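Local coordinates for protein muconate cycloisomerase (Azorhizobium caulinodans, PDB 3MY9) that belongs to the enolase superfamily, joining a mandelate racemase/muconate lactonizing enzyme-type N-terminal domain to a TIM-barrel-like C-terminal domain that binds magnesium, at residues 111-116 with 122-127; 164-169 with 221-226; 284-289 with 319-324. All coordinates share one frame; numbering follows the deposited sequence.

The three contacts run from the N-terminal domain to the metal site of the barrel. Contact 2 holds the site itself: Glu223 is a magnesium ligand and is paired with Lys166. Contact 3, in the same barrel domain, touches contact 2 directly, Phe221 CE2 lying 4.1 Å from Leu323 CD1, with centres 19 Å apart; its Ile321 side chain is about 14 Å from a bound magnesium ion. Contact 1 is remote from contact 2, with centres 33 Å and nearest atoms about 21 Å apart, on the other side of the chain's centre. It comes closer to contact 3, with nearest atoms about 9 Å apart, and both of these reach the second subunit.

Contact 1: residues 111-116 with 122-127; sequences ALLDIL and LSVADL
Leu113 and Leu116, on one face of helix 102-120, pack against Val124 and Leu127 of the chain that follows, and no hydrogen bond joins the two segments. Among the apolar pairs, the CG2 branch of Val124 reaches Leu113 CB at 3.9 Å. Leu116 and Leu127 cross obliquely, with Leu127 CD1 4.1 Å from Leu116 CG; Leu116 turns its CG anti to the backbone N (chi1 -175°), which carries its end toward the loop. Packing against the helix backbone is the second kind of contact: Leu113 O has Leu127 CD1 at 3.8 Å and Val124 CG2 at 3.9 Å. The chain thus doubles back on helix 102-120 of the enolase-type N-terminal domain before entering barrel strand 135-142. Leu113 and Val124 also both touch Leu279 of helix 279-292, which brings the barrel into the same core. Within 122-127, Leu127 N bonds to Ser123 O at 3.2 Å, across the turn that carries Val124 and Leu127. At the subunit interface, Leu116 and Leu127 pack on Leu122 of the second subunit.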
loop_
_atom_site.group_PDB
_atom_site.type_symbol
_atom_site.label_atom_id
_atom_site.label_comp_id
_atom_site.label_asym_id
_atom_site.label_seq_id
_atom_site.Cartn_x
_atom_site.Cartn_y
_atom_site.Cartn_z
ATOM N N ALA A 111 -33.193 -30.379 6.404
ATOM C CA ALA A 111 -33.978 -31.510 6.867
ATOM C C ALA A 111 -33.575 -31.951 8.282
ATOM O O ALA A 111 -34.432 -32.265 9.103
ATOM C CB ALA A 111 -33.848 -32.661 5.883
ATOM N N LEU A 112 -32.277 -31.963 8.573
ATOM C CA LEU A 112 -31.813 -32.382 9.912
ATOM C C LEU A 112 -32.234 -31.378 10.970
ATOM O O LEU A 112 -32.559 -31.768 12.090
ATOM C CB LEU A 112 -30.286 -32.538 9.967
ATOM C CG LEU A 112 -29.725 -33.921 9.696
ATOM C CD1 LEU A 112 -30.331 -34.540 8.456
ATOM C CD2 LEU A 112 -28.210 -33.780 9.573
ATOM N N LEU A 113 -32.197 -30.093 10.623
ATOM C CA LEU A 113 -32.671 -29.044 11.517
ATOM C C LEU A 113 -34.197 -29.093 11.692
ATOM O O LEU A 113 -34.697 -28.812 12.784
ATOM C CB LEU A 113 -32.207 -27.658 11.034
ATOM C CG LEU A 113 -30.692 -27.450 10.973
ATOM C CD1 LEU A 113 -30.268 -26.048 10.457
ATOM C CD2 LEU A 113 -30.060 -27.721 12.348
ATOM N N ASP A 114 -34.926 -29.472 10.632
ATOM C CA ASP A 114 -36.377 -29.701 10.695
ATOM C C ASP A 114 -36.688 -30.810 11.726
ATOM O O ASP A 114 -37.491 -30.620 12.636
ATOM C CB ASP A 114 -36.887 -30.087 9.301
ATOM C CG ASP A 114 -38.411 -29.959 9.140
ATOM O OD1 ASP A 114 -39.087 -29.228 9.905
ATOM O OD2 ASP A 114 -38.926 -30.576 8.184
ATOM N N ILE A 115 -35.995 -31.943 11.597
ATOM C CA ILE A 115 -36.150 -33.057 12.520
ATOM C C ILE A 115 -35.786 -32.662 13.945
ATOM O O ILE A 115 -36.560 -32.870 14.865
ATOM C CB ILE A 115 -35.286 -34.264 12.124
ATOM C CG1 ILE A 115 -35.778 -34.906 10.825
ATOM C CG2 ILE A 115 -35.309 -35.300 13.219
ATOM C CD1 ILE A 115 -34.936 -36.133 10.415
ATOM N N LEU A 116 -34.598 -32.089 14.119
ATOM C CA LEU A 116 -34.119 -31.655 15.443
ATOM C C LEU A 116 -35.105 -30.696 16.105
ATOM O O LEU A 116 -35.408 -30.816 17.295
ATOM C CB LEU A 116 -32.754 -30.978 15.310
ATOM C CG LEU A 116 -32.048 -30.560 16.593
ATOM C CD1 LEU A 116 -31.878 -31.741 17.554
ATOM C CD2 LEU A 116 -30.666 -29.937 16.238
ATOM N N LEU A 122 -38.643 -26.868 18.990
ATOM C CA LEU A 122 -37.991 -25.629 18.602
ATOM C C LEU A 122 -38.102 -25.422 17.103
ATOM O O LEU A 122 -38.041 -26.380 16.330
ATOM C CB LEU A 122 -36.497 -25.669 18.976
ATOM C CG LEU A 122 -36.149 -25.592 20.467
ATOM C CD1 LEU A 122 -34.615 -25.735 20.666
ATOM C CD2 LEU A 122 -36.678 -24.297 21.100
ATOM N N SER A 123 -38.235 -24.170 16.691
ATOM C CA SER A 123 -38.082 -23.822 15.289
ATOM C C SER A 123 -36.600 -23.812 14.884
ATOM O O SER A 123 -35.686 -23.800 15.730
ATOM C CB SER A 123 -38.659 -22.445 15.029
ATOM O OG SER A 123 -37.900 -21.448 15.688
ATOM N N VAL A 124 -36.369 -23.767 13.577
ATOM C CA VAL A 124 -35.039 -23.617 13.051
ATOM C C VAL A 124 -34.416 -22.279 13.492
ATOM O O VAL A 124 -33.256 -22.247 13.899
ATOM C CB VAL A 124 -35.037 -23.836 11.524
ATOM C CG1 VAL A 124 -33.720 -23.439 10.937
ATOM C CG2 VAL A 124 -35.343 -25.319 11.234
ATOM N N ALA A 125 -35.171 -21.183 13.440
ATOM C CA ALA A 125 -34.687 -19.907 14.006
ATOM C C ALA A 125 -34.164 -20.076 15.453
ATOM O O ALA A 125 -33.107 -19.565 15.795
ATOM C CB ALA A 125 -35.787 -18.855 13.967
ATOM N N ASP A 126 -34.940 -20.770 16.286
ATOM C CA ASP A 126 -34.591 -21.056 17.688
ATOM C C ASP A 126 -33.230 -21.739 17.828
ATOM O O ASP A 126 -32.502 -21.462 18.763
ATOM C CB ASP A 126 -35.618 -22.007 18.334
ATOM C CG ASP A 126 -37.020 -21.438 18.407
ATOM O OD1 ASP A 126 -37.158 -20.202 18.438
ATOM O OD2 ASP A 126 -37.989 -22.248 18.480
ATOM N N LEU A 127 -32.951 -22.672 16.922
ATOM C CA LEU A 127 -31.705 -23.419 16.868
ATOM C C LEU A 127 -30.533 -22.638 16.260
ATOM O O LEU A 127 -29.388 -23.152 16.205
ATOM C CB LEU A 127 -31.921 -24.685 16.047
ATOM C CG LEU A 127 -32.930 -25.669 16.651
ATOM C CD1 LEU A 127 -33.286 -26.743 15.638
ATOM C CD2 LEU A 127 -32.337 -26.271 17.922
#

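Contact 2: residues 164-169 with 221-226. With MG (magnesium ion), chain C.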
loop_
_atom_site.group_PDB
_atom_site.type_symbol
_atom_site.label_atom_id
_atom_site.label_comp_id
_atom_site.label_asym_id
_atom_site.label_seq_id
_atom_site.Cartn_x
_atom_site.Cartn_y
_atom_site.Cartn_z
ATOM N N VAL A 164 -40.897 -1.363 0.184
ATOM C CA VAL A 164 -39.698 -1.740 -0.537
ATOM C C VAL A 164 -39.958 -2.054 -2.003
ATOM O O VAL A 164 -40.696 -2.982 -2.301
ATOM C CB VAL A 164 -39.026 -2.959 0.089
ATOM C CG1 VAL A 164 -37.715 -3.290 -0.695
ATOM C CG2 VAL A 164 -38.718 -2.703 1.548
ATOM N N PHE A 165 -39.311 -1.303 -2.892
ATOM C CA PHE A 165 -39.406 -1.493 -4.321
ATOM C C PHE A 165 -38.031 -1.597 -4.959
ATOM O O PHE A 165 -37.111 -0.856 -4.594
ATOM C CB PHE A 165 -40.165 -0.329 -4.923
ATOM C CG PHE A 165 -41.591 -0.283 -4.488
ATOM C CD1 PHE A 165 -42.574 -0.920 -5.237
ATOM C CD2 PHE A 165 -41.938 0.317 -3.284
ATOM C CE1 PHE A 165 -43.901 -0.937 -4.805
ATOM C CE2 PHE A 165 -43.271 0.315 -2.838
ATOM C CZ PHE A 165 -44.245 -0.321 -3.602
ATOM N N LYS A 166 -37.869 -2.531 -5.889
ATOM C CA LYS A 166 -36.622 -2.604 -6.641
ATOM C C LYS A 166 -36.830 -2.394 -8.140
ATOM O O LYS A 166 -37.507 -3.174 -8.772
ATOM C CB LYS A 166 -35.929 -3.931 -6.411
ATOM C CG LYS A 166 -34.486 -3.892 -6.902
ATOM C CD LYS A 166 -34.000 -5.318 -7.175
ATOM C CE LYS A 166 -33.107 -5.826 -6.132
ATOM N NZ LYS A 166 -32.820 -7.253 -6.538
ATOM N N MET A 167 -36.228 -1.346 -8.710
ATOM C CA MET A 167 -36.423 -1.024 -10.125
ATOM C C MET A 167 -35.289 -1.704 -10.889
ATOM O O MET A 167 -34.124 -1.525 -10.562
ATOM C CB MET A 167 -36.417 0.512 -10.366
ATOM C CG MET A 167 -36.939 1.008 -11.775
ATOM S SD MET A 167 -36.486 2.761 -12.091
ATOM C CE MET A 167 -36.723 2.811 -13.865
ATOM N N LYS A 168 -35.653 -2.490 -11.898
ATOM C CA LYS A 168 -34.709 -2.971 -12.864
ATOM C C LYS A 168 -34.268 -1.797 -13.753
ATOM O O LYS A 168 -35.085 -1.064 -14.312
ATOM C CB LYS A 168 -35.358 -4.069 -13.684
ATOM C CG LYS A 168 -34.433 -4.938 -14.472
ATOM C CD LYS A 168 -35.245 -6.130 -15.048
ATOM C CE LYS A 168 -34.710 -6.641 -16.379
ATOM N NZ LYS A 168 -35.815 -7.031 -17.349
ATOM N N THR A 169 -32.964 -1.589 -13.857
ATOM C CA THR A 169 -32.458 -0.438 -14.586
ATOM C C THR A 169 -31.453 -0.928 -15.612
ATOM O O THR A 169 -30.991 -2.064 -15.538
ATOM C CB THR A 169 -31.745 0.548 -13.624
ATOM O OG1 THR A 169 -30.878 -0.186 -12.780
ATOM C CG2 THR A 169 -32.716 1.329 -12.759
ATOM N N PHE A 221 -30.015 1.317 -2.241
ATOM C CA PHE A 221 -28.769 0.744 -2.748
ATOM C C PHE A 221 -28.871 0.513 -4.233
ATOM O O PHE A 221 -29.960 0.511 -4.796
ATOM C CB PHE A 221 -28.345 -0.550 -1.995
ATOM C CG PHE A 221 -29.318 -1.750 -2.119
ATOM C CD1 PHE A 221 -29.514 -2.410 -3.336
ATOM C CD2 PHE A 221 -29.942 -2.271 -0.982
ATOM C CE1 PHE A 221 -30.365 -3.523 -3.432
ATOM C CE2 PHE A 221 -30.799 -3.386 -1.064
ATOM C CZ PHE A 221 -31.029 -4.009 -2.284
ATOM N N ILE A 222 -27.726 0.312 -4.860
ATOM C CA ILE A 222 -27.649 -0.065 -6.275
ATOM C C ILE A 222 -26.994 -1.444 -6.341
ATOM O O ILE A 222 -25.906 -1.643 -5.797
ATOM C CB ILE A 222 -26.825 0.941 -7.056
ATOM C CG1 ILE A 222 -27.519 2.324 -7.041
ATOM C CG2 ILE A 222 -26.603 0.451 -8.477
ATOM C CD1 ILE A 222 -26.656 3.434 -7.576
ATOM N N GLU A 223 -27.683 -2.411 -6.938
ATOM C CA GLU A 223 -27.195 -3.798 -6.951
ATOM C C GLU A 223 -26.324 -4.140 -8.152
ATOM O O GLU A 223 -26.721 -3.929 -9.304
ATOM C CB GLU A 223 -28.375 -4.785 -6.841
ATOM C CG GLU A 223 -27.999 -6.259 -6.986
ATOM C CD GLU A 223 -29.119 -7.214 -6.533
ATOM O OE1 GLU A 223 -30.173 -6.757 -6.036
ATOM O OE2 GLU A 223 -28.953 -8.431 -6.701
ATOM N N GLN A 224 -25.122 -4.635 -7.845
ATOM C CA GLN A 224 -24.175 -5.241 -8.778
ATOM C C GLN A 224 -24.281 -4.691 -10.211
ATOM O O GLN A 224 -24.714 -5.383 -11.131
ATOM C CB GLN A 224 -24.375 -6.788 -8.742
ATOM C CG GLN A 224 -23.297 -7.626 -9.392
ATOM C CD GLN A 224 -22.038 -7.733 -8.506
ATOM O OE1 GLN A 224 -22.151 -7.931 -7.303
ATOM N NE2 GLN A 224 -20.852 -7.599 -9.105
ATOM N N PRO A 225 -23.835 -3.448 -10.408
ATOM C CA PRO A 225 -23.984 -2.856 -11.728
ATOM C C PRO A 225 -23.130 -3.516 -12.824
ATOM O O PRO A 225 -23.513 -3.465 -13.989
ATOM C CB PRO A 225 -23.600 -1.382 -11.510
ATOM C CG PRO A 225 -22.791 -1.361 -10.196
ATOM C CD PRO A 225 -23.404 -2.469 -9.385
ATOM N N VAL A 226 -22.024 -4.157 -12.441
ATOM C CA VAL A 226 -21.089 -4.810 -13.377
ATOM C C VAL A 226 -20.890 -6.284 -12.959
ATOM O O VAL A 226 -21.261 -6.639 -11.862
ATOM C CB VAL A 226 -19.738 -4.074 -13.428
ATOM C CG1 VAL A 226 -19.934 -2.565 -13.892
ATOM C CG2 VAL A 226 -18.986 -4.163 -12.055
HETATM MG MG MG C . -28.796 -9.915 -8.300
HETATM O O HOH W 1 -28.555 -11.448 -9.636
HETATM O O HOH W 2 -27.123 -9.103 -9.362
HETATM O O HOH W 3 -29.904 -8.965 -9.744
HETATM O O HOH W 4 -30.678 -11.027 -7.701
#
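Lys166 and Glu223 both place CG anti to the backbone N (chi1 -166° and 174°), but their chains differ beyond it. Lys166 bends at chi3 (-104°), whereas Glu223 runs extended to its carboxylate, and the two side chains cross at about a right angle. The bend delivers Lys166 NZ to Glu223 OE1 at 2.7 Å, a hydrogen bond within a salt bridge, met on the syn side of the carboxylate but well out of its plane. The other oxygen, Glu223 OE2, binds the magnesium ion at 2.2 Å, which divides the carboxylate between Lys166 NZ and the metal. Waters 1 to 4, at 2.0 to 2.3 Å from the magnesium, and Asp248 complete six ligands. Lys166 NZ also forms salt bridges with Glu326 and Asp197; Asp197 OD1 lies close to Glu223 OE1 as well, and Lys166 NZ pairs with both. Lys166 CE sits at the edge of the Phe221 ring, 4.5 Å from CE1, near the ring plane. Strand 193-197 lies between the two strands, whose nearest CA atoms, of Lys166 and Ile222, are 9.3 Å apart, so side chains alone bridge the gap. Acidic metal ligands at the ends of successive barrel strands, facing a lysine of a Lys-X-Lys sequence (Lys166-Met167-Lys168), are characteristic of the metal site in this branch of the enolase superfamily.

Contact 3: residues 284-289 with 319-324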
loop_
_atom_site.group_PDB
_atom_site.type_symbol
_atom_site.label_atom_id
_atom_site.label_comp_id
_atom_site.label_asym_id
_atom_site.label_seq_id
_atom_site.Cartn_x
_atom_site.Cartn_y
_atom_site.Cartn_z
ATOM N N SER A 284 -22.320 -17.524 9.477
ATOM C CA SER A 284 -20.885 -17.248 9.597
ATOM C C SER A 284 -20.505 -16.066 8.695
ATOM O O SER A 284 -19.767 -15.174 9.114
ATOM C CB SER A 284 -20.058 -18.472 9.184
ATOM O OG SER A 284 -20.331 -19.557 10.031
ATOM N N LEU A 285 -21.020 -16.094 7.463
ATOM C CA LEU A 285 -20.846 -15.026 6.503
ATOM C C LEU A 285 -21.299 -13.704 7.132
ATOM O O LEU A 285 -20.567 -12.704 7.122
ATOM C CB LEU A 285 -21.677 -15.316 5.253
ATOM C CG LEU A 285 -21.570 -14.360 4.068
ATOM C CD1 LEU A 285 -22.224 -14.961 2.839
ATOM C CD2 LEU A 285 -22.268 -13.082 4.398
ATOM N N MET A 286 -22.495 -13.700 7.698
ATOM C CA MET A 286 -23.010 -12.473 8.332
ATOM C C MET A 286 -22.239 -12.016 9.611
ATOM O O MET A 286 -22.221 -10.834 9.913
ATOM C CB MET A 286 -24.507 -12.574 8.534
ATOM C CG MET A 286 -25.265 -12.489 7.185
ATOM S SD MET A 286 -24.881 -11.051 6.157
ATOM C CE MET A 286 -25.373 -9.788 7.257
ATOM N N ALA A 287 -21.513 -12.897 10.295
ATOM C CA ALA A 287 -20.660 -12.434 11.403
ATOM C C ALA A 287 -19.523 -11.551 10.879
ATOM O O ALA A 287 -19.161 -10.560 11.509
ATOM C CB ALA A 287 -20.071 -13.603 12.154
ATOM N N ILE A 288 -18.955 -11.933 9.737
ATOM C CA ILE A 288 -17.942 -11.146 9.095
ATOM C C ILE A 288 -18.519 -9.785 8.662
ATOM O O ILE A 288 -17.913 -8.748 8.918
ATOM C CB ILE A 288 -17.353 -11.830 7.865
ATOM C CG1 ILE A 288 -16.643 -13.120 8.251
ATOM C CG2 ILE A 288 -16.370 -10.894 7.162
ATOM C CD1 ILE A 288 -16.433 -14.034 7.104
ATOM N N ALA A 289 -19.683 -9.826 8.017
ATOM C CA ALA A 289 -20.301 -8.664 7.451
ATOM C C ALA A 289 -20.721 -7.663 8.544
ATOM O O ALA A 289 -20.535 -6.471 8.358
ATOM C CB ALA A 289 -21.509 -9.066 6.550
ATOM N N PRO A 319 -29.784 -11.053 12.479
ATOM C CA PRO A 319 -30.187 -9.650 12.568
ATOM C C PRO A 319 -29.550 -8.741 11.513
ATOM O O PRO A 319 -30.193 -7.783 11.070
ATOM C CB PRO A 319 -29.727 -9.237 13.977
ATOM C CG PRO A 319 -28.695 -10.257 14.374
ATOM C CD PRO A 319 -29.060 -11.517 13.669
ATOM N N GLY A 320 -28.318 -9.063 11.086
ATOM C CA GLY A 320 -27.608 -8.278 10.077
ATOM C C GLY A 320 -28.245 -8.338 8.686
ATOM O O GLY A 320 -27.954 -7.505 7.833
ATOM N N ILE A 321 -29.127 -9.300 8.447
ATOM C CA ILE A 321 -29.831 -9.341 7.168
ATOM C C ILE A 321 -31.035 -8.463 7.343
ATOM O O ILE A 321 -32.123 -8.939 7.582
ATOM C CB ILE A 321 -30.219 -10.759 6.726
ATOM C CG1 ILE A 321 -28.981 -11.647 6.686
ATOM C CG2 ILE A 321 -30.921 -10.734 5.368
ATOM C CD1 ILE A 321 -29.271 -13.123 6.440
ATOM N N SER A 322 -30.809 -7.165 7.227
ATOM C CA SER A 322 -31.787 -6.141 7.579
ATOM C C SER A 322 -32.408 -5.444 6.370
ATOM O O SER A 322 -33.254 -4.572 6.536
ATOM C CB SER A 322 -31.098 -5.082 8.442
ATOM O OG SER A 322 -29.897 -4.650 7.800
ATOM N N LEU A 323 -31.989 -5.820 5.164
ATOM C CA LEU A 323 -32.474 -5.168 3.944
ATOM C C LEU A 323 -33.698 -5.839 3.289
ATOM O O LEU A 323 -34.162 -5.371 2.252
ATOM C CB LEU A 323 -31.335 -5.053 2.936
ATOM C CG LEU A 323 -30.262 -4.055 3.366
ATOM C CD1 LEU A 323 -28.978 -4.225 2.513
ATOM C CD2 LEU A 323 -30.843 -2.645 3.288
ATOM N N GLY A 324 -34.251 -6.885 3.924
ATOM C CA GLY A 324 -35.456 -7.577 3.418
ATOM C C GLY A 324 -35.059 -8.685 2.444
ATOM O O GLY A 324 -33.911 -9.177 2.490
#
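Met286 alone carries the helix side of this contact, reaching from helix 279-292 to Gly320 and Ile321 in the loop after helix 305-316. Helix 279-292 belongs to a beta-alpha-beta crossover of the barrel, linking the neighbouring parallel strands 268-270 and 296-297, and the loop leads on to strand 326-327. Ser284 opens the segment on the side of the second subunit, where it, Ala287 and Ile288 pack on Ala287, Ser284 and Ile288 of that chain. Leu285, and one turn later Ala289, pack on Leu257 of helix 254-263. Between them Met286 points its CB toward the loop and sets CG beside its own backbone N (chi1 -71°), then folds back on itself with bends at chi2 (-54°) and chi3 (-60°). The bent chain meets the loop at two places. Its middle lies against the Ile321 side chain, which it crosses at about a right angle: Met286 CG is 3.8 Å from Ile321 CG1 and 4.1 Å from Ile321 CD1. Its terminal methyl bears on the loop backbone, Met286 CE coming within 3.5 Å of both Gly320 O and Gly320 C; Gly320 has no side chain to stand between them. On the loop side, Gly320 and Leu323 share backbone hydrogen bonds with Gly296, tying the segment to strand 296-297. Ile321 is the centre of an inverse gamma turn, in which Ser322 N makes a weak hydrogen bond of 2.9 Å to Gly320 O, the same carbonyl oxygen that Met286 CE touches.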